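Side-chain contacts in extracellular solute-binding protein family 1 (PDB 5CI5), which binds alpha-D-tagatose and probably delivers a sugar of this kind to an ABC transporter as its extracellular solute-binding component: residues 79-84 with 316-321; 215-220 with 406-411; 248-253 with 257-262. One frame throughout, in Å; residues are numbered along the deposited sequence.

Contact 1 (79-84 with 316-321)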
ATOM      1  N   PRO A  79       6.132  16.739  13.290  1.00 20.71           N
ATOM      2  CA  PRO A  79       6.989  16.953  12.118  1.00 18.12           C
ATOM      3  C   PRO A  79       6.732  18.252  11.338  1.00 15.41           C
ATOM      4  O   PRO A  79       5.632  18.833  11.372  1.00 14.58           O
ATOM      5  CB  PRO A  79       6.641  15.748  11.243  1.00 15.86           C
ATOM      6  CG  PRO A  79       5.216  15.582  11.492  1.00 16.88           C
ATOM      7  CD  PRO A  79       4.997  15.856  12.954  1.00 19.15           C
ATOM      8  N   ASP A  80       7.760  18.698  10.614  1.00 13.14           N
ATOM      9  CA  ASP A  80       7.631  19.734   9.604  1.00 10.33           C
ATOM     10  C   ASP A  80       7.293  19.140   8.239  1.00  9.28           C
ATOM     11  O   ASP A  80       6.667  19.802   7.419  1.00 10.66           O
ATOM     12  CB  ASP A  80       8.919  20.530   9.512  1.00 12.58           C
ATOM     13  CG  ASP A  80       9.301  21.131  10.842  1.00 20.80           C
ATOM     14  OD1 ASP A  80       8.447  21.823  11.410  1.00 15.57           O
ATOM     15  OD2 ASP A  80      10.424  20.892  11.333  1.00 12.54           O
ATOM     16  N   LEU A  81       7.738  17.902   7.999  1.00  7.60           N
ATOM     17  CA  LEU A  81       7.441  17.157   6.776  1.00 11.39           C
ATOM     18  C   LEU A  81       7.125  15.730   7.188  1.00  9.10           C
ATOM     19  O   LEU A  81       7.846  15.169   7.996  1.00  9.21           O
ATOM     20  CB  LEU A  81       8.625  17.185   5.798  1.00  5.94           C
ATOM     21  CG  LEU A  81       8.333  16.700   4.381  1.00  9.35           C
ATOM     22  CD1 LEU A  81       7.370  17.590   3.649  1.00 10.40           C
ATOM     23  CD2 LEU A  81       9.668  16.577   3.606  1.00 10.37           C
ATOM     24  N   ALA A  82       6.019  15.170   6.693  1.00  8.01           N
ATOM     25  CA  ALA A  82       5.564  13.840   7.133  1.00  6.57           C
ATOM     26  C   ALA A  82       5.116  13.008   5.963  1.00  8.64           C
ATOM     27  O   ALA A  82       4.479  13.508   5.053  1.00  8.67           O
ATOM     28  CB  ALA A  82       4.388  13.935   8.131  1.00  9.55           C
ATOM     29  N   PHE A  83       5.455  11.728   6.016  1.00  7.60           N
ATOM     30  CA  PHE A  83       4.845  10.736   5.159  1.00  8.05           C
ATOM     31  C   PHE A  83       3.355  10.624   5.476  1.00  7.53           C
ATOM     32  O   PHE A  83       2.969  10.595   6.637  1.00 11.09           O
ATOM     33  CB  PHE A  83       5.526   9.387   5.360  1.00  7.62           C
ATOM     34  CG  PHE A  83       6.631   9.109   4.373  1.00  9.39           C
ATOM     35  CD1 PHE A  83       7.706   9.981   4.221  1.00 10.32           C
ATOM     36  CD2 PHE A  83       6.592   7.950   3.597  1.00  9.12           C
ATOM     37  CE1 PHE A  83       8.702   9.717   3.295  1.00 12.76           C
ATOM     38  CE2 PHE A  83       7.575   7.690   2.676  1.00 10.21           C
ATOM     39  CZ  PHE A  83       8.634   8.568   2.520  1.00 12.26           C
ATOM     40  N   ALA A  84       2.540  10.523   4.435  1.00  5.93           N
ATOM     41  CA  ALA A  84       1.103  10.291   4.592  1.00  7.15           C
ATOM     42  C   ALA A  84       0.669   9.344   3.478  1.00  5.71           C
ATOM     43  O   ALA A  84       1.035   9.518   2.304  1.00  8.74           O
ATOM     44  CB  ALA A  84       0.309  11.588   4.553  1.00  9.04           C
ATOM     45  N   TRP A 316       9.292  22.418   2.453  1.00 10.62           N
ATOM     46  CA  TRP A 316       9.106  22.289   1.010  1.00 11.56           C
ATOM     47  C   TRP A 316      10.447  22.000   0.321  1.00  8.79           C
ATOM     48  O   TRP A 316      10.511  21.122  -0.551  1.00 11.19           O
ATOM     49  CB  TRP A 316       8.445  23.540   0.382  1.00 11.61           C
ATOM     50  CG  TRP A 316       8.599  23.446  -1.070  1.00 11.32           C
ATOM     51  CD1 TRP A 316       9.508  24.100  -1.834  1.00 16.16           C
ATOM     52  CD2 TRP A 316       7.878  22.578  -1.945  1.00 10.18           C
ATOM     53  NE1 TRP A 316       9.405  23.699  -3.141  1.00 19.67           N
ATOM     54  CE2 TRP A 316       8.408  22.766  -3.238  1.00 14.81           C
ATOM     55  CE3 TRP A 316       6.852  21.656  -1.763  1.00 13.41           C
ATOM     56  CZ2 TRP A 316       7.940  22.074  -4.339  1.00 17.02           C
ATOM     57  CZ3 TRP A 316       6.378  20.967  -2.876  1.00 18.05           C
ATOM     58  CH2 TRP A 316       6.930  21.181  -4.141  1.00 14.54           C
ATOM     59  N   LYS A 317      11.525  22.709   0.698  1.00  9.86           N
ATOM     60  CA  LYS A 317      12.836  22.462   0.083  1.00 11.14           C
ATOM     61  C   LYS A 317      13.267  21.008   0.225  1.00 11.36           C
ATOM     62  O   LYS A 317      13.767  20.406  -0.735  1.00 10.83           O
ATOM     63  CB  LYS A 317      13.925  23.378   0.687  1.00 12.60           C
ATOM     64  CG  LYS A 317      14.003  24.723   0.004  1.00 29.57           C
ATOM     65  CD  LYS A 317      14.665  24.554  -1.365  1.00 38.75           C
ATOM     66  CE  LYS A 317      14.477  25.762  -2.255  1.00 46.53           C
ATOM     67  NZ  LYS A 317      14.864  25.446  -3.659  1.00 39.82           N
ATOM     68  N   LEU A 318      13.043  20.416   1.395  1.00 11.80           N
ATOM     69  CA  LEU A 318      13.324  18.995   1.576  1.00 10.92           C
ATOM     70  C   LEU A 318      12.430  18.109   0.680  1.00  8.66           C
ATOM     71  O   LEU A 318      12.915  17.166   0.061  1.00 10.77           O
ATOM     72  CB  LEU A 318      13.159  18.603   3.055  1.00  8.80           C
ATOM     73  CG  LEU A 318      13.402  17.139   3.444  1.00 10.39           C
ATOM     74  CD1 LEU A 318      14.767  16.662   2.991  1.00 10.15           C
ATOM     75  CD2 LEU A 318      13.257  16.985   4.974  1.00 11.01           C
ATOM     76  N   ALA A 319      11.132  18.412   0.608  1.00  8.90           N
ATOM     77  CA  ALA A 319      10.208  17.643  -0.249  1.00  9.00           C
ATOM     78  C   ALA A 319      10.656  17.700  -1.720  1.00 10.96           C
ATOM     79  O   ALA A 319      10.693  16.685  -2.413  1.00 10.72           O
ATOM     80  CB  ALA A 319       8.785  18.158  -0.091  1.00  9.94           C
ATOM     81  N   GLU A 320      11.025  18.888  -2.160  1.00 10.66           N
ATOM     82  CA  GLU A 320      11.509  19.123  -3.518  1.00 13.68           C
ATOM     83  C   GLU A 320      12.751  18.290  -3.804  1.00 10.90           C
ATOM     84  O   GLU A 320      12.838  17.589  -4.822  1.00 11.90           O
ATOM     85  CB  GLU A 320      11.799  20.615  -3.670  1.00 16.62           C
ATOM     86  CG  GLU A 320      12.193  21.112  -5.001  1.00 22.13           C
ATOM     87  CD  GLU A 320      12.429  22.607  -4.904  1.00 29.63           C
ATOM     88  OE1 GLU A 320      13.523  23.008  -4.469  1.00 37.08           O
ATOM     89  OE2 GLU A 320      11.496  23.366  -5.177  1.00 25.02           O
ATOM     90  N   TYR A 321      13.684  18.304  -2.861  1.00 12.23           N
ATOM     91  CA  TYR A 321      14.903  17.528  -3.014  1.00 13.90           C
ATOM     92  C   TYR A 321      14.599  16.027  -3.058  1.00 11.30           C
ATOM     93  O   TYR A 321      15.079  15.299  -3.940  1.00 11.67           O
ATOM     94  CB  TYR A 321      15.892  17.842  -1.880  1.00 12.93           C
ATOM     95  CG  TYR A 321      16.970  16.792  -1.702  1.00 12.27           C
ATOM     96  CD1 TYR A 321      18.147  16.816  -2.444  1.00 28.25           C
ATOM     97  CD2 TYR A 321      16.794  15.744  -0.807  1.00 17.19           C
ATOM     98  CE1 TYR A 321      19.123  15.823  -2.265  1.00 22.31           C
ATOM     99  CE2 TYR A 321      17.753  14.759  -0.635  1.00 28.08           C
ATOM    100  CZ  TYR A 321      18.908  14.800  -1.362  1.00 25.97           C
ATOM    101  OH  TYR A 321      19.857  13.791  -1.178  1.00 31.40           O
TER
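Both leucines of this contact, L81 and L318, swing CG opposite the main-chain N, with chi1 of -168° and 180°. In L81 this torsion lays both methyls on helix 312-322. CD2 of L81 does most of the touching. It meets CG of L318 at 3.8 Å and reaches the backbone as well, with A319 N also 3.8 Å from L81 CD2. The other branch, CD1 of L81, rests against CB of A319 at 4.0 Å. L81 thus straddles two successive helix residues, and its branch crosses that of L318 at a slant. No hydrogen bond joins the segments.

This is helix-on-sheet packing in the lobe built round the mixed sheet of a bacterial solute-binding protein. L81 opens strand 81-85, which runs between strands 25-30 and 298-304, and helix 312-322 covers one side of it. L303 of strand 298-304 touches both L81 and A319, and F47 of helix 37-51 packs on L318.

Away from the sheet, E320 is held by two neighbours on its own helix. K317 NZ forms a salt bridge with E320 OE1 at 2.9 Å, and E320 OE1 uses its syn lone pair for it. W316 NE1 donates to E320 OE2 at 2.9 Å from above the carboxylate plane, and CB of E320 lies over one face of the indole.

Contact 2 (215-220 with 406-411)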
ATOM      1  N   ALA A 215     -22.313   2.878   0.805  1.00 12.40           N
ATOM      2  CA  ALA A 215     -21.622   1.607   0.625  1.00 10.20           C
ATOM      3  C   ALA A 215     -22.179   0.854  -0.566  1.00 13.89           C
ATOM      4  O   ALA A 215     -23.387   0.872  -0.836  1.00 14.61           O
ATOM      5  CB  ALA A 215     -21.720   0.759   1.878  1.00 11.07           C
ATOM      6  N   ALA A 216     -21.296   0.175  -1.274  1.00  9.53           N
ATOM      7  CA  ALA A 216     -21.684  -0.596  -2.452  1.00 10.54           C
ATOM      8  C   ALA A 216     -21.279  -2.066  -2.309  1.00  8.74           C
ATOM      9  O   ALA A 216     -21.695  -2.902  -3.107  1.00 10.58           O
ATOM     10  CB  ALA A 216     -21.069   0.001  -3.708  1.00 17.20           C
ATOM     11  N   PHE A 217     -20.477  -2.395  -1.303  1.00  8.59           N
ATOM     12  CA  PHE A 217     -19.930  -3.756  -1.202  1.00  9.19           C
ATOM     13  C   PHE A 217     -20.902  -4.788  -0.637  1.00 10.39           C
ATOM     14  O   PHE A 217     -20.608  -5.974  -0.721  1.00 11.87           O
ATOM     15  CB  PHE A 217     -18.636  -3.782  -0.361  1.00 10.76           C
ATOM     16  CG  PHE A 217     -18.799  -3.297   1.078  1.00  9.18           C
ATOM     17  CD1 PHE A 217     -19.137  -4.175   2.089  1.00 10.82           C
ATOM     18  CD2 PHE A 217     -18.576  -1.966   1.421  1.00  8.14           C
ATOM     19  CE1 PHE A 217     -19.256  -3.737   3.396  1.00 12.15           C
ATOM     20  CE2 PHE A 217     -18.712  -1.535   2.720  1.00  7.45           C
ATOM     21  CZ  PHE A 217     -19.053  -2.422   3.707  1.00 11.49           C
ATOM     22  N   ASP A 218     -22.030  -4.373  -0.052  1.00 11.36           N
ATOM     23  CA  ASP A 218     -23.037  -5.344   0.430  1.00 11.48           C
ATOM     24  C   ASP A 218     -23.907  -5.770  -0.756  1.00 13.46           C
ATOM     25  O   ASP A 218     -25.070  -5.349  -0.909  1.00 14.63           O
ATOM     26  CB  ASP A 218     -23.901  -4.776   1.567  1.00 16.13           C
ATOM     27  CG  ASP A 218     -24.806  -5.850   2.233  1.00 23.90           C
ATOM     28  OD1 ASP A 218     -24.646  -7.055   1.947  1.00 19.21           O
ATOM     29  OD2 ASP A 218     -25.681  -5.504   3.065  1.00 22.00           O
ATOM     30  N   SER A 219     -23.284  -6.579  -1.609  1.00 10.70           N
ATOM     31  CA  SER A 219     -23.800  -6.999  -2.890  1.00  9.46           C
ATOM     32  C   SER A 219     -23.506  -8.486  -3.038  1.00  8.94           C
ATOM     33  O   SER A 219     -22.715  -9.044  -2.284  1.00 10.35           O
ATOM     34  CB  SER A 219     -23.116  -6.242  -4.009  1.00 16.75           C
ATOM     35  OG  SER A 219     -21.718  -6.622  -4.045  1.00 11.44           O
ATOM     36  N   PRO A 220     -24.114  -9.142  -4.032  1.00  8.57           N
ATOM     37  CA  PRO A 220     -23.743 -10.550  -4.243  1.00 10.19           C
ATOM     38  C   PRO A 220     -22.242 -10.721  -4.522  1.00  7.84           C
ATOM     39  O   PRO A 220     -21.607 -11.663  -3.989  1.00 10.94           O
ATOM     40  CB  PRO A 220     -24.607 -10.951  -5.440  1.00  9.87           C
ATOM     41  CG  PRO A 220     -25.824 -10.085  -5.273  1.00 11.14           C
ATOM     42  CD  PRO A 220     -25.292  -8.759  -4.824  1.00 11.98           C
ATOM     43  N   GLU A 406     -23.910  -1.120   6.859  1.00 10.00           N
ATOM     44  CA  GLU A 406     -24.748  -0.217   7.642  1.00 10.31           C
ATOM     45  C   GLU A 406     -23.903   0.815   8.388  1.00 11.67           C
ATOM     46  O   GLU A 406     -24.230   2.004   8.411  1.00 13.59           O
ATOM     47  CB  GLU A 406     -25.633  -1.024   8.603  1.00 13.87           C
ATOM     48  CG  GLU A 406     -26.776  -1.708   7.844  1.00 15.95           C
ATOM     49  CD  GLU A 406     -27.601  -2.693   8.660  1.00 24.52           C
ATOM     50  OE1 GLU A 406     -27.223  -3.040   9.796  1.00 26.12           O
ATOM     51  OE2 GLU A 406     -28.650  -3.132   8.137  1.00 21.31           O
ATOM     52  N   ASN A 407     -22.785   0.382   8.960  1.00 11.66           N
ATOM     53  CA  ASN A 407     -21.918   1.297   9.682  1.00 11.85           C
ATOM     54  C   ASN A 407     -21.245   2.281   8.739  1.00 13.91           C
ATOM     55  O   ASN A 407     -21.059   3.458   9.066  1.00 11.17           O
ATOM     56  CB  ASN A 407     -20.870   0.524  10.471  1.00 14.65           C
ATOM     57  CG  ASN A 407     -21.456  -0.186  11.667  1.00 14.42           C
ATOM     58  OD1 ASN A 407     -22.581   0.098  12.091  1.00 17.43           O
ATOM     59  ND2 ASN A 407     -20.699  -1.128  12.221  1.00 19.13           N
ATOM     60  N   VAL A 408     -20.860   1.810   7.561  1.00 12.07           N
ATOM     61  CA  VAL A 408     -20.267   2.702   6.569  1.00 10.91           C
ATOM     62  C   VAL A 408     -21.291   3.768   6.145  1.00 13.64           C
ATOM     63  O   VAL A 408     -20.948   4.947   5.994  1.00 13.05           O
ATOM     64  CB  VAL A 408     -19.754   1.910   5.358  1.00  9.18           C
ATOM     65  CG1 VAL A 408     -19.467   2.829   4.167  1.00 14.03           C
ATOM     66  CG2 VAL A 408     -18.505   1.131   5.747  1.00  9.48           C
ATOM     67  N   ASN A 409     -22.545   3.378   5.966  1.00 13.39           N
ATOM     68  CA  ASN A 409     -23.538   4.363   5.555  1.00 12.51           C
ATOM     69  C   ASN A 409     -23.786   5.405   6.641  1.00 15.47           C
ATOM     70  O   ASN A 409     -24.035   6.571   6.325  1.00 14.63           O
ATOM     71  CB  ASN A 409     -24.846   3.674   5.160  1.00 14.72           C
ATOM     72  CG  ASN A 409     -24.750   2.988   3.822  1.00 14.37           C
ATOM     73  OD1 ASN A 409     -23.881   3.301   3.007  1.00 17.00           O
ATOM     74  ND2 ASN A 409     -25.662   2.056   3.568  1.00 15.22           N
ATOM     75  N   LYS A 410     -23.704   5.002   7.907  1.00 13.60           N
ATOM     76  CA  LYS A 410     -23.847   5.951   9.009  1.00 14.47           C
ATOM     77  C   LYS A 410     -22.648   6.911   9.049  1.00 15.88           C
ATOM     78  O   LYS A 410     -22.805   8.116   9.263  1.00 18.14           O
ATOM     79  CB  LYS A 410     -24.000   5.204  10.334  1.00 18.08           C
ATOM     80  CG  LYS A 410     -25.377   4.516  10.477  1.00 29.69           C
ATOM     81  CD  LYS A 410     -25.471   3.531  11.665  1.00 34.08           C
ATOM     82  CE  LYS A 410     -26.784   2.707  11.639  1.00 43.16           C
ATOM     83  NZ  LYS A 410     -28.029   3.541  11.797  1.00 48.02           N
ATOM     84  N   ILE A 411     -21.461   6.369   8.815  1.00 15.48           N
ATOM     85  CA  ILE A 411     -20.258   7.177   8.753  1.00 14.22           C
ATOM     86  C   ILE A 411     -20.388   8.228   7.660  1.00 13.82           C
ATOM     87  O   ILE A 411     -20.009   9.388   7.863  1.00 16.54           O
ATOM     88  CB  ILE A 411     -19.019   6.284   8.497  1.00 12.77           C
ATOM     89  CG1 ILE A 411     -18.668   5.491   9.759  1.00 13.58           C
ATOM     90  CG2 ILE A 411     -17.827   7.105   8.018  1.00 12.76           C
ATOM     91  CD1 ILE A 411     -17.748   4.270   9.515  1.00 15.78           C
TER
HETATM   92  O   HOH W   1     -25.382   0.465   1.085  1.00 22.08           O
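The loop that leads into helix 220-234 is pinned here to the C-terminal helix 397-413 of the solute-binding protein, through A215 and N409. The backbone N of A215 donates to OD1 of N409. The bond is short, 2.7 Å from A215 N to N409 OD1, and almost straight, with an N-H...O angle of 177°. It lies in the carbonyl plane of the amide. N409 places its CG opposite its own carbonyl carbon (chi1 -74°), which carries the amide across to the loop.

The other end of the same amide is tied through water. N409 ND2 donates to water 1 at 3.0 Å, and water 1 donates to A215 O at 2.8 Å. Both polar atoms of the N409 side chain therefore serve the backbone of one residue, one directly and one through the water. This fixes which way round the amide sits.

Beside this polar grip is a small apolar patch. CB of A215 meets CG1 of V408 at 3.8 Å. The second methyl of V408, CG2, comes to the edge of the F217 ring, close to its plane, 4.0 Å from F217 CE2. CG of F217 lies between the backbone N and the carbonyl carbon (chi1 60°), and the ring edge reaches V408 from there.

Beyond F217 the loop runs into helix 220-234, with S219 as its N-cap. The side chain of F217 also packs on I401 and A404 of helix 397-413, on I383 and M386 of helix 376-391, and on Y196 and L200 of helix 190-202. It sits where these three helices meet.

Contact 3 (248-253 with 257-262)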
ATOM      1  N   ASP A 248       3.024  -8.132   5.139  1.00  9.57           N
ATOM      2  CA  ASP A 248       4.434  -7.890   5.403  1.00  7.78           C
ATOM      3  C   ASP A 248       5.043  -9.114   6.093  1.00  9.15           C
ATOM      4  O   ASP A 248       6.158  -9.522   5.761  1.00 10.24           O
ATOM      5  CB  ASP A 248       4.629  -6.636   6.236  1.00  8.39           C
ATOM      6  CG  ASP A 248       4.108  -5.390   5.541  1.00  8.22           C
ATOM      7  OD1 ASP A 248       4.394  -5.247   4.332  1.00  8.93           O
ATOM      8  OD2 ASP A 248       3.464  -4.530   6.193  1.00  8.99           O
ATOM      9  N   ASP A 249       4.290  -9.714   7.013  1.00  8.79           N
ATOM     10  CA  ASP A 249       4.671 -10.980   7.621  1.00  8.26           C
ATOM     11  C   ASP A 249       4.835 -12.063   6.544  1.00 10.95           C
ATOM     12  O   ASP A 249       5.823 -12.813   6.524  1.00  9.55           O
ATOM     13  CB  ASP A 249       3.622 -11.407   8.645  1.00  8.97           C
ATOM     14  CG  ASP A 249       3.367 -10.351   9.684  1.00 11.86           C
ATOM     15  OD1 ASP A 249       4.358  -9.839  10.236  1.00 14.18           O
ATOM     16  OD2 ASP A 249       2.184 -10.012   9.932  1.00 11.22           O
ATOM     17  N   TYR A 250       3.885 -12.112   5.619  1.00  9.98           N
ATOM     18  CA  TYR A 250       3.926 -13.133   4.566  1.00  9.15           C
ATOM     19  C   TYR A 250       5.134 -12.941   3.650  1.00  7.02           C
ATOM     20  O   TYR A 250       5.694 -13.931   3.171  1.00  8.21           O
ATOM     21  CB  TYR A 250       2.623 -13.138   3.769  1.00  6.27           C
ATOM     22  CG  TYR A 250       1.409 -13.483   4.615  1.00  8.79           C
ATOM     23  CD1 TYR A 250       1.482 -14.463   5.599  1.00  8.27           C
ATOM     24  CD2 TYR A 250       0.188 -12.813   4.453  1.00  7.64           C
ATOM     25  CE1 TYR A 250       0.380 -14.781   6.367  1.00  9.63           C
ATOM     26  CE2 TYR A 250      -0.906 -13.113   5.227  1.00  7.87           C
ATOM     27  CZ  TYR A 250      -0.809 -14.104   6.187  1.00  8.18           C
ATOM     28  OH  TYR A 250      -1.877 -14.454   6.960  1.00 10.60           O
ATOM     29  N   ARG A 251       5.530 -11.695   3.383  1.00  9.24           N
ATOM     30  CA  ARG A 251       6.712 -11.430   2.562  1.00  7.54           C
ATOM     31  C   ARG A 251       7.953 -11.965   3.267  1.00  8.90           C
ATOM     32  O   ARG A 251       8.830 -12.569   2.647  1.00  8.85           O
ATOM     33  CB  ARG A 251       6.870  -9.929   2.275  1.00  8.15           C
ATOM     34  CG  ARG A 251       8.053  -9.582   1.409  1.00  9.81           C
ATOM     35  CD  ARG A 251       8.299  -8.075   1.344  1.00 10.29           C
ATOM     36  NE  ARG A 251       8.621  -7.515   2.651  1.00 10.85           N
ATOM     37  CZ  ARG A 251       7.816  -6.723   3.366  1.00 11.85           C
ATOM     38  NH1 ARG A 251       6.617  -6.345   2.928  1.00 10.16           N
ATOM     39  NH2 ARG A 251       8.234  -6.275   4.538  1.00 10.79           N
ATOM     40  N   ASN A 252       8.042 -11.739   4.573  1.00 10.28           N
ATOM     41  CA  ASN A 252       9.181 -12.244   5.312  1.00  9.70           C
ATOM     42  C   ASN A 252       9.189 -13.774   5.373  1.00  8.25           C
ATOM     43  O   ASN A 252      10.239 -14.397   5.290  1.00 11.08           O
ATOM     44  CB  ASN A 252       9.199 -11.607   6.701  1.00 11.42           C
ATOM     45  CG  ASN A 252       9.697 -10.168   6.652  1.00 13.14           C
ATOM     46  OD1 ASN A 252      10.731  -9.905   6.062  1.00 17.05           O
ATOM     47  ND2 ASN A 252       8.933  -9.235   7.215  1.00 21.16           N
HETATM   48  N   MSE A 253       8.013 -14.381   5.446  1.00 10.29           N
HETATM   49  CA  MSE A 253       7.914 -15.837   5.433  1.00  7.93           C
HETATM   50  C   MSE A 253       8.233 -16.355   4.045  1.00  8.99           C
HETATM   51  O   MSE A 253       8.832 -17.437   3.892  1.00 11.99           O
HETATM   52  CB  MSE A 253       6.528 -16.287   5.870  1.00  8.91           C
HETATM   53  CG  MSE A 253       6.226 -15.936   7.317  1.00  8.43           C
HETATM   54 SE   MSE A 253       4.410 -16.383   7.790  0.78 17.71          SE
HETATM   55  CE  MSE A 253       4.325 -15.519   9.524  1.00 26.84           C
ATOM     56  N   ASN A 257      11.015 -19.242   2.262  1.00 11.75           N
ATOM     57  CA  ASN A 257      10.355 -20.310   1.501  1.00  9.16           C
ATOM     58  C   ASN A 257       9.275 -21.052   2.291  1.00 12.61           C
ATOM     59  O   ASN A 257       9.124 -22.268   2.169  1.00 15.14           O
ATOM     60  CB  ASN A 257      11.426 -21.275   0.977  1.00 17.32           C
ATOM     61  CG  ASN A 257      12.482 -20.559   0.166  1.00 20.15           C
ATOM     62  OD1 ASN A 257      12.168 -19.798  -0.746  1.00 16.56           O
ATOM     63  ND2 ASN A 257      13.743 -20.751   0.532  1.00 32.63           N
ATOM     64  N   ARG A 258       8.472 -20.300   3.050  1.00 10.38           N
ATOM     65  CA  ARG A 258       7.362 -20.890   3.804  1.00  8.69           C
ATOM     66  C   ARG A 258       5.995 -20.426   3.328  1.00 11.97           C
ATOM     67  O   ARG A 258       5.006 -21.066   3.634  1.00 11.24           O
ATOM     68  CB  ARG A 258       7.502 -20.563   5.282  1.00 11.16           C
ATOM     69  CG  ARG A 258       8.783 -21.154   5.867  1.00 20.25           C
ATOM     70  CD  ARG A 258       8.608 -21.516   7.299  1.00 26.00           C
ATOM     71  NE  ARG A 258       8.316 -20.348   8.103  1.00 21.97           N
ATOM     72  CZ  ARG A 258       7.148 -20.074   8.671  1.00 24.27           C
ATOM     73  NH1 ARG A 258       7.044 -18.969   9.385  1.00 25.78           N
ATOM     74  NH2 ARG A 258       6.089 -20.870   8.537  1.00 29.39           N
ATOM     75  N   VAL A 259       5.938 -19.316   2.598  1.00 10.11           N
ATOM     76  CA  VAL A 259       4.658 -18.829   2.048  1.00  9.45           C
ATOM     77  C   VAL A 259       4.854 -18.530   0.586  1.00  9.28           C
ATOM     78  O   VAL A 259       5.662 -17.695   0.240  1.00  9.77           O
ATOM     79  CB  VAL A 259       4.146 -17.571   2.778  1.00 11.00           C
ATOM     80  CG1 VAL A 259       2.881 -16.979   2.071  1.00  9.18           C
ATOM     81  CG2 VAL A 259       3.819 -17.919   4.179  1.00 12.85           C
ATOM     82  N   ALA A 260       4.096 -19.204  -0.280  1.00  9.58           N
ATOM     83  CA  ALA A 260       4.379 -19.169  -1.710  1.00  7.14           C
ATOM     84  C   ALA A 260       3.745 -18.017  -2.447  1.00  9.86           C
ATOM     85  O   ALA A 260       4.234 -17.653  -3.513  1.00  9.63           O
ATOM     86  CB  ALA A 260       3.947 -20.463  -2.355  1.00 10.01           C
HETATM   87  N   MSE A 261       2.652 -17.479  -1.910  1.00  8.24           N
HETATM   88  CA  MSE A 261       1.907 -16.413  -2.580  1.00 10.72           C
HETATM   89  C   MSE A 261       1.388 -15.460  -1.532  1.00  7.55           C
HETATM   90  O   MSE A 261       0.979 -15.893  -0.465  1.00  8.37           O
HETATM   91  CB  MSE A 261       0.720 -16.956  -3.389  1.00 10.06           C
HETATM   92  CG  MSE A 261       1.085 -17.777  -4.588  1.00  9.60           C
HETATM   93 SE   MSE A 261      -0.483 -18.324  -5.589  0.79 13.22          SE
HETATM   94  CE  MSE A 261      -0.861 -20.007  -4.711  1.00 11.20           C
ATOM     95  N   ALA A 262       1.372 -14.179  -1.874  1.00  6.70           N
ATOM     96  CA  ALA A 262       0.759 -13.152  -1.042  1.00  6.60           C
ATOM     97  C   ALA A 262       0.381 -11.984  -1.919  1.00  9.76           C
ATOM     98  O   ALA A 262       0.701 -11.958  -3.104  1.00  9.29           O
ATOM     99  CB  ALA A 262       1.719 -12.697   0.046  1.00  8.21           C
TER
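Y250 is the first residue of 248-253 to touch the later segment. Its CB meets CB of A262 at 3.9 Å, and its main-chain O lies 4.0 Å from CB of V259. The hydroxyl of Y250 is hydrogen-bonded to V184 O. R251 turns away and forms a salt bridge with D248. R251 NH1 is 2.8 Å from D248 OD1, which lies in the guanidinium plane but is met on the anti side of its carboxylate. D248 OD2 is hydrogen-bonded to Q32 of the tagatose pocket.

Selenomethionine M253 is the main contact of the helix. CB of M253 packs on CG2 of V259 at 3.6 Å, and its SE lies 4.0 Å from the same methyl. A Schellman motif ends helix 247-255 just after M253. N257, with positive phi, is the C-prime residue, and R258 N donates to M253 O at 3.0 Å. The chain then turns back toward strand 261-264, an outer strand of the three-stranded antiparallel sheet.

With CG opposite its carbonyl carbon (chi1 -65°) and an extended chain beyond, M253 runs obliquely past R258. NH1 of R258 comes within 3.8 Å of M253 CG. R258 bends at chi2 and chi3, and its NH2 is hydrogen-bonded to R178 O.

Overall arrangement
From the N terminus, contact 1 comes first, with strand 81-85. Contact 1 closes the longest loop when helix 312-322 returns to that strand, joining parts of the lobe built on the mixed sheet. Within this loop the chain passes 215-220, the first half of contact 2. Its partner, 406-411, comes only near the C terminus, so contacts 1 and 2 cross. Contact 2 ties the loop before helix 220-234 to the last helix. Contact 3 is local, a turn from helix 247-255 into strand 261-264, and is nested inside both others. The contacts do not touch; their centres lie 32 to 36 Å apart. Contacts 1 and 3 are on opposite sides of the chain's centre.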